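Local coordinates for endoglucanase A (Clostridium acetobutylicum, PDB 3IK2), which probably hydrolyses internal beta-1,4-glucosidic bonds of cellulose and related glucans as a glycoside hydrolase family 44 endoglucanase, at residues N6-N10 / V460-K464; Y412-V417 / Y430-S435. All blocks are in the same frame, centred on the assembly; numbering follows the deposited sequence.

Contact 1 (N6-N10 / V460-K464)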
loop_
_atom_site.group_PDB
_atom_site.type_symbol
_atom_site.label_atom_id
_atom_site.label_comp_id
_atom_site.label_asym_id
_atom_site.label_seq_id
_atom_site.Cartn_x
_atom_site.Cartn_y
_atom_site.Cartn_z
ATOM N N ASN A 6 -14.461 -25.030 -0.971
ATOM C CA ASN A 6 -15.882 -24.759 -1.031
ATOM C C ASN A 6 -16.158 -23.288 -1.357
ATOM O O ASN A 6 -15.903 -22.377 -0.533
ATOM C CB ASN A 6 -16.536 -25.162 0.295
ATOM C CG ASN A 6 -16.421 -26.661 0.571
ATOM O OD1 ASN A 6 -16.442 -27.484 -0.344
ATOM N ND2 ASN A 6 -16.318 -27.020 1.845
ATOM N N ILE A 7 -16.666 -23.066 -2.567
ATOM C CA ILE A 7 -17.021 -21.723 -3.028
ATOM C C ILE A 7 -18.551 -21.535 -2.993
ATOM O O ILE A 7 -19.310 -22.410 -3.402
ATOM C CB ILE A 7 -16.396 -21.422 -4.453
ATOM C CG1 ILE A 7 -14.869 -21.543 -4.386
ATOM C CG2 ILE A 7 -16.778 -20.045 -4.979
ATOM C CD1 ILE A 7 -14.184 -21.780 -5.729
ATOM N N ASP A 8 -18.995 -20.393 -2.489
ATOM C CA ASP A 8 -20.397 -20.009 -2.594
ATOM C C ASP A 8 -20.500 -18.601 -3.165
ATOM O O ASP A 8 -20.193 -17.648 -2.474
ATOM C CB ASP A 8 -21.072 -20.078 -1.218
ATOM C CG ASP A 8 -22.583 -19.800 -1.279
ATOM O OD1 ASP A 8 -23.271 -20.109 -0.283
ATOM O OD2 ASP A 8 -23.079 -19.275 -2.313
ATOM N N THR A 9 -20.942 -18.469 -4.413
ATOM C CA THR A 9 -20.980 -17.146 -5.069
ATOM C C THR A 9 -22.087 -16.223 -4.539
ATOM O O THR A 9 -22.175 -15.063 -4.946
ATOM C CB THR A 9 -21.066 -17.237 -6.617
ATOM O OG1 THR A 9 -22.299 -17.860 -6.991
ATOM C CG2 THR A 9 -19.884 -18.038 -7.188
ATOM N N ASN A 10 -22.896 -16.749 -3.613
ATOM C CA ASN A 10 -24.014 -16.023 -3.012
ATOM C C ASN A 10 -23.812 -15.829 -1.516
ATOM O O ASN A 10 -24.726 -15.398 -0.819
ATOM C CB ASN A 10 -25.350 -16.755 -3.281
ATOM C CG ASN A 10 -26.602 -15.841 -3.110
ATOM O OD1 ASN A 10 -27.582 -16.221 -2.449
ATOM N ND2 ASN A 10 -26.567 -14.654 -3.715
ATOM N N VAL A 460 -18.252 -25.669 -6.118
ATOM C CA VAL A 460 -18.815 -24.352 -6.347
ATOM C C VAL A 460 -20.333 -24.383 -6.144
ATOM O O VAL A 460 -21.078 -25.001 -6.912
ATOM C CB VAL A 460 -18.452 -23.822 -7.742
ATOM C CG1 VAL A 460 -18.983 -22.441 -7.931
ATOM C CG2 VAL A 460 -16.942 -23.858 -7.944
ATOM N N SER A 461 -20.782 -23.735 -5.078
ATOM C CA SER A 461 -22.212 -23.508 -4.865
ATOM C C SER A 461 -22.625 -22.189 -5.538
ATOM O O SER A 461 -22.210 -21.116 -5.128
ATOM C CB SER A 461 -22.532 -23.515 -3.362
ATOM O OG SER A 461 -23.891 -23.198 -3.136
ATOM N N SER A 462 -23.428 -22.294 -6.589
ATOM C CA SER A 462 -23.817 -21.152 -7.416
ATOM C C SER A 462 -25.057 -21.504 -8.248
ATOM O O SER A 462 -25.287 -22.670 -8.555
ATOM C CB SER A 462 -22.677 -20.756 -8.363
ATOM O OG SER A 462 -23.022 -19.601 -9.103
ATOM N N ASN A 463 -25.843 -20.492 -8.596
ATOM C CA ASN A 463 -26.928 -20.652 -9.547
ATOM C C ASN A 463 -26.439 -20.636 -11.013
ATOM O O ASN A 463 -27.178 -21.019 -11.916
ATOM C CB ASN A 463 -27.998 -19.572 -9.331
ATOM C CG ASN A 463 -28.934 -19.866 -8.130
ATOM O OD1 ASN A 463 -28.882 -20.932 -7.510
ATOM N ND2 ASN A 463 -29.797 -18.907 -7.820
ATOM N N LYS A 464 -25.212 -20.162 -11.240
ATOM C CA LYS A 464 -24.523 -20.329 -12.532
ATOM C C LYS A 464 -24.172 -21.790 -12.780
ATOM O O LYS A 464 -24.022 -22.571 -11.840
ATOM C CB LYS A 464 -23.232 -19.511 -12.558
ATOM C CG LYS A 464 -23.413 -18.092 -12.094
ATOM C CD LYS A 464 -24.146 -17.262 -13.100
ATOM C CE LYS A 464 -24.343 -15.890 -12.533
ATOM N NZ LYS A 464 -24.514 -14.941 -13.667
HETATM O O HOH W 1 -25.627 -20.336 -3.644
#
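A parallel strand pairing within the beta domain of this endoglucanase joins the N-terminal strand, through Ile7 and Asp8, to the end of strand 454-461, through Val460 and Ser461. Two backbone hydrogen bonds set the register: Ser461 N gives to Ile7 O at 2.6 Å, and Ser461 O accepts from Thr9 N at 3.0 Å, so Ser461 is gripped at both its amide and its carbonyl. Beyond the last pair the hydroxyls take over. Thr9 OG1 and Ser462 OG lie 2.8 Å apart in a hydrogen bond whose direction is open. With chi1 at -176°, Ser462 OG is turned opposite its own amide and also accepts from Lys464 N, 3.1 Å away, in an ST turn. The carboxylate of Asp8 makes an Asx turn in segment 6-10: its OD2 takes the N-H of Asn10 at 2.8 Å, from 40° above the carboxylate plane. A water gives to the same Asp8 OD2 and sits at a weak 3.4 Å from Ser461 OG. On the face of Ile7 and Val460 the two side chains run side by side, Ile7 CD1 touching Val460 CG2 at 4.1 Å. There both rest on Met441 of strand 440-447, while Ile7 also packs on Val417 and Cys419 of strand 415-421, the neighbour of the N-terminal strand on its other side.

Contact 2 (Y412-V417 / Y430-S435); sequences YGDTDV and YASVTS
The antiparallel beta hairpin of strands 415-421 and 427-433 carries a classic beta bulge at the start of strand 415-421, where Asp414 and Thr415 together face Val433. From CB, the Asp414 side chain turns in between its own backbone N and carbonyl carbon (chi1 58°), bringing CG within 3.4 Å of Ser435 N. Beyond CG the two oxygens divide the work: OD1 accepts from Ser435 N at 2.8 Å on its syn side, and OD2 takes the hydroxyl of Ser435, OG at 2.6 Å, also syn. The carboxylate thus clasps one residue by amide and hydroxyl. Thr415 OG1 adds a third donor, reaching Asp414 OD1 from 51° above the carboxylate plane. Along the strands, Thr415 N gives to Val433 O and Val433 N returns a bond to Thr415 O, 2.7 Å long, which makes this a hydrogen-bonded pair. Val417 CG2 meets Ala431 CB on the same face as Val433. A water gives to Tyr412 O and lies 2.8 Å from Thr434 OG1. On the opposite face of the sheet Ser432 OG accepts a weak bond from Gly413 N at 3.0 Å and sits over the centre of the buried Tyr412 ring, which also stands edge-to-face with Tyr402; the hydroxyl oxygen is 3.1 Å above the plane of the Tyr412 ring.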
loop_
_atom_site.group_PDB
_atom_site.type_symbol
_atom_site.label_atom_id
_atom_site.label_comp_id
_atom_site.label_asym_id
_atom_site.label_seq_id
_atom_site.Cartn_x
_atom_site.Cartn_y
_atom_site.Cartn_z
ATOM N N TYR A 412 -8.901 -10.110 -12.805
ATOM C CA TYR A 412 -9.610 -10.677 -11.674
ATOM C C TYR A 412 -10.988 -10.011 -11.496
ATOM O O TYR A 412 -11.232 -8.923 -12.035
ATOM C CB TYR A 412 -8.715 -10.521 -10.430
ATOM C CG TYR A 412 -9.100 -11.438 -9.301
ATOM C CD1 TYR A 412 -9.034 -12.813 -9.457
ATOM C CD2 TYR A 412 -9.566 -10.928 -8.094
ATOM C CE1 TYR A 412 -9.415 -13.670 -8.450
ATOM C CE2 TYR A 412 -9.941 -11.785 -7.065
ATOM C CZ TYR A 412 -9.846 -13.150 -7.252
ATOM O OH TYR A 412 -10.218 -14.009 -6.255
ATOM N N GLY A 413 -11.895 -10.663 -10.774
ATOM C CA GLY A 413 -13.242 -10.116 -10.527
ATOM C C GLY A 413 -13.237 -8.946 -9.544
ATOM O O GLY A 413 -12.259 -8.716 -8.874
ATOM N N ASP A 414 -14.347 -8.230 -9.460
ATOM C CA ASP A 414 -14.490 -7.061 -8.609
ATOM C C ASP A 414 -15.243 -7.388 -7.317
ATOM O O ASP A 414 -15.398 -6.534 -6.455
ATOM C CB ASP A 414 -15.202 -5.932 -9.371
ATOM C CG ASP A 414 -16.580 -6.343 -9.894
ATOM O OD1 ASP A 414 -17.068 -7.457 -9.599
ATOM O OD2 ASP A 414 -17.196 -5.547 -10.622
ATOM N N THR A 415 -15.705 -8.629 -7.182
ATOM C CA THR A 415 -16.482 -9.025 -5.996
ATOM C C THR A 415 -15.942 -10.314 -5.426
ATOM O O THR A 415 -16.058 -11.348 -6.063
ATOM C CB THR A 415 -17.978 -9.232 -6.332
ATOM O OG1 THR A 415 -18.413 -8.198 -7.219
ATOM C CG2 THR A 415 -18.844 -9.225 -5.070
ATOM N N ASP A 416 -15.363 -10.246 -4.229
ATOM C CA ASP A 416 -14.865 -11.432 -3.546
ATOM C C ASP A 416 -16.054 -12.239 -3.025
ATOM O O ASP A 416 -17.030 -11.663 -2.562
ATOM C CB ASP A 416 -13.946 -11.039 -2.383
ATOM C CG ASP A 416 -13.521 -12.230 -1.541
ATOM O OD1 ASP A 416 -14.062 -12.383 -0.431
ATOM O OD2 ASP A 416 -12.664 -13.027 -1.991
ATOM N N VAL A 417 -15.968 -13.563 -3.121
ATOM C CA VAL A 417 -17.020 -14.438 -2.620
ATOM C C VAL A 417 -16.411 -15.512 -1.749
ATOM O O VAL A 417 -15.206 -15.741 -1.789
ATOM C CB VAL A 417 -17.917 -15.060 -3.761
ATOM C CG1 VAL A 417 -18.563 -13.942 -4.663
ATOM C CG2 VAL A 417 -17.145 -16.053 -4.606
ATOM N N TYR A 430 -8.753 -17.779 -3.265
ATOM C CA TYR A 430 -9.618 -16.602 -3.368
ATOM C C TYR A 430 -10.510 -16.825 -4.572
ATOM O O TYR A 430 -10.053 -17.309 -5.589
ATOM C CB TYR A 430 -8.776 -15.280 -3.484
ATOM C CG TYR A 430 -7.801 -15.124 -2.307
ATOM C CD1 TYR A 430 -8.246 -14.681 -1.066
ATOM C CD2 TYR A 430 -6.446 -15.489 -2.425
ATOM C CE1 TYR A 430 -7.380 -14.587 0.024
ATOM C CE2 TYR A 430 -5.575 -15.375 -1.355
ATOM C CZ TYR A 430 -6.052 -14.935 -0.133
ATOM O OH TYR A 430 -5.206 -14.821 0.947
ATOM N N ALA A 431 -11.786 -16.510 -4.437
ATOM C CA ALA A 431 -12.718 -16.549 -5.574
ATOM C C ALA A 431 -13.389 -15.210 -5.728
ATOM O O ALA A 431 -13.680 -14.533 -4.725
ATOM C CB ALA A 431 -13.763 -17.662 -5.384
ATOM N N SER A 432 -13.627 -14.811 -6.971
ATOM C CA SER A 432 -14.338 -13.571 -7.238
ATOM C C SER A 432 -15.333 -13.697 -8.394
ATOM O O SER A 432 -15.170 -14.514 -9.328
ATOM C CB SER A 432 -13.367 -12.418 -7.536
ATOM O OG SER A 432 -12.662 -12.673 -8.731
ATOM N N VAL A 433 -16.352 -12.851 -8.340
ATOM C CA VAL A 433 -17.288 -12.749 -9.451
ATOM C C VAL A 433 -17.123 -11.324 -10.016
ATOM O O VAL A 433 -16.500 -10.489 -9.388
ATOM C CB VAL A 433 -18.730 -13.190 -8.990
ATOM C CG1 VAL A 433 -19.779 -12.508 -9.749
ATOM C CG2 VAL A 433 -18.896 -14.724 -9.109
ATOM N N THR A 434 -17.622 -11.073 -11.220
ATOM C CA THR A 434 -17.512 -9.770 -11.864
ATOM C C THR A 434 -18.941 -9.215 -11.968
ATOM O O THR A 434 -19.816 -9.844 -12.584
ATOM C CB THR A 434 -16.806 -9.902 -13.245
ATOM O OG1 THR A 434 -15.513 -10.514 -13.069
ATOM C CG2 THR A 434 -16.645 -8.546 -13.941
ATOM N N SER A 435 -19.175 -8.064 -11.337
ATOM C CA SER A 435 -20.535 -7.526 -11.137
ATOM C C SER A 435 -21.350 -7.290 -12.413
ATOM O O SER A 435 -22.577 -7.392 -12.387
ATOM C CB SER A 435 -20.479 -6.229 -10.350
ATOM O OG SER A 435 -19.758 -5.274 -11.108
HETATM O O HOH W 2 -13.210 -9.514 -14.395
HETATM O O HOH W 3 -12.561 -15.424 -1.417
#

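In the fold
Contacts 1 and 2 belong to one mixed beta sheet, separate from the eight-stranded TIM-like barrel, and their centres lie about 12 Å apart. Strands 2-15 and 415-421 are neighbours in that sheet, so the N-terminal strand bridges the hairpin of contact 2 and strand 454-461 of contact 1. The two meet by packing: Ile7 CG2 lies 3.9 Å from Ala431 CB, and Thr9 CG2 4.0 Å from Val433 CG2. The centre of contact 2 lies about 20 Å from the centre of the chain, that of contact 1 about 31 Å; Tyr430 OH hydrogen-bonds to Asp369 of helix 361-376. Thr9 OG1 also bonds a glycerol, probably from the crystallisation liquor. No calcium-binding residue belongs to either contact.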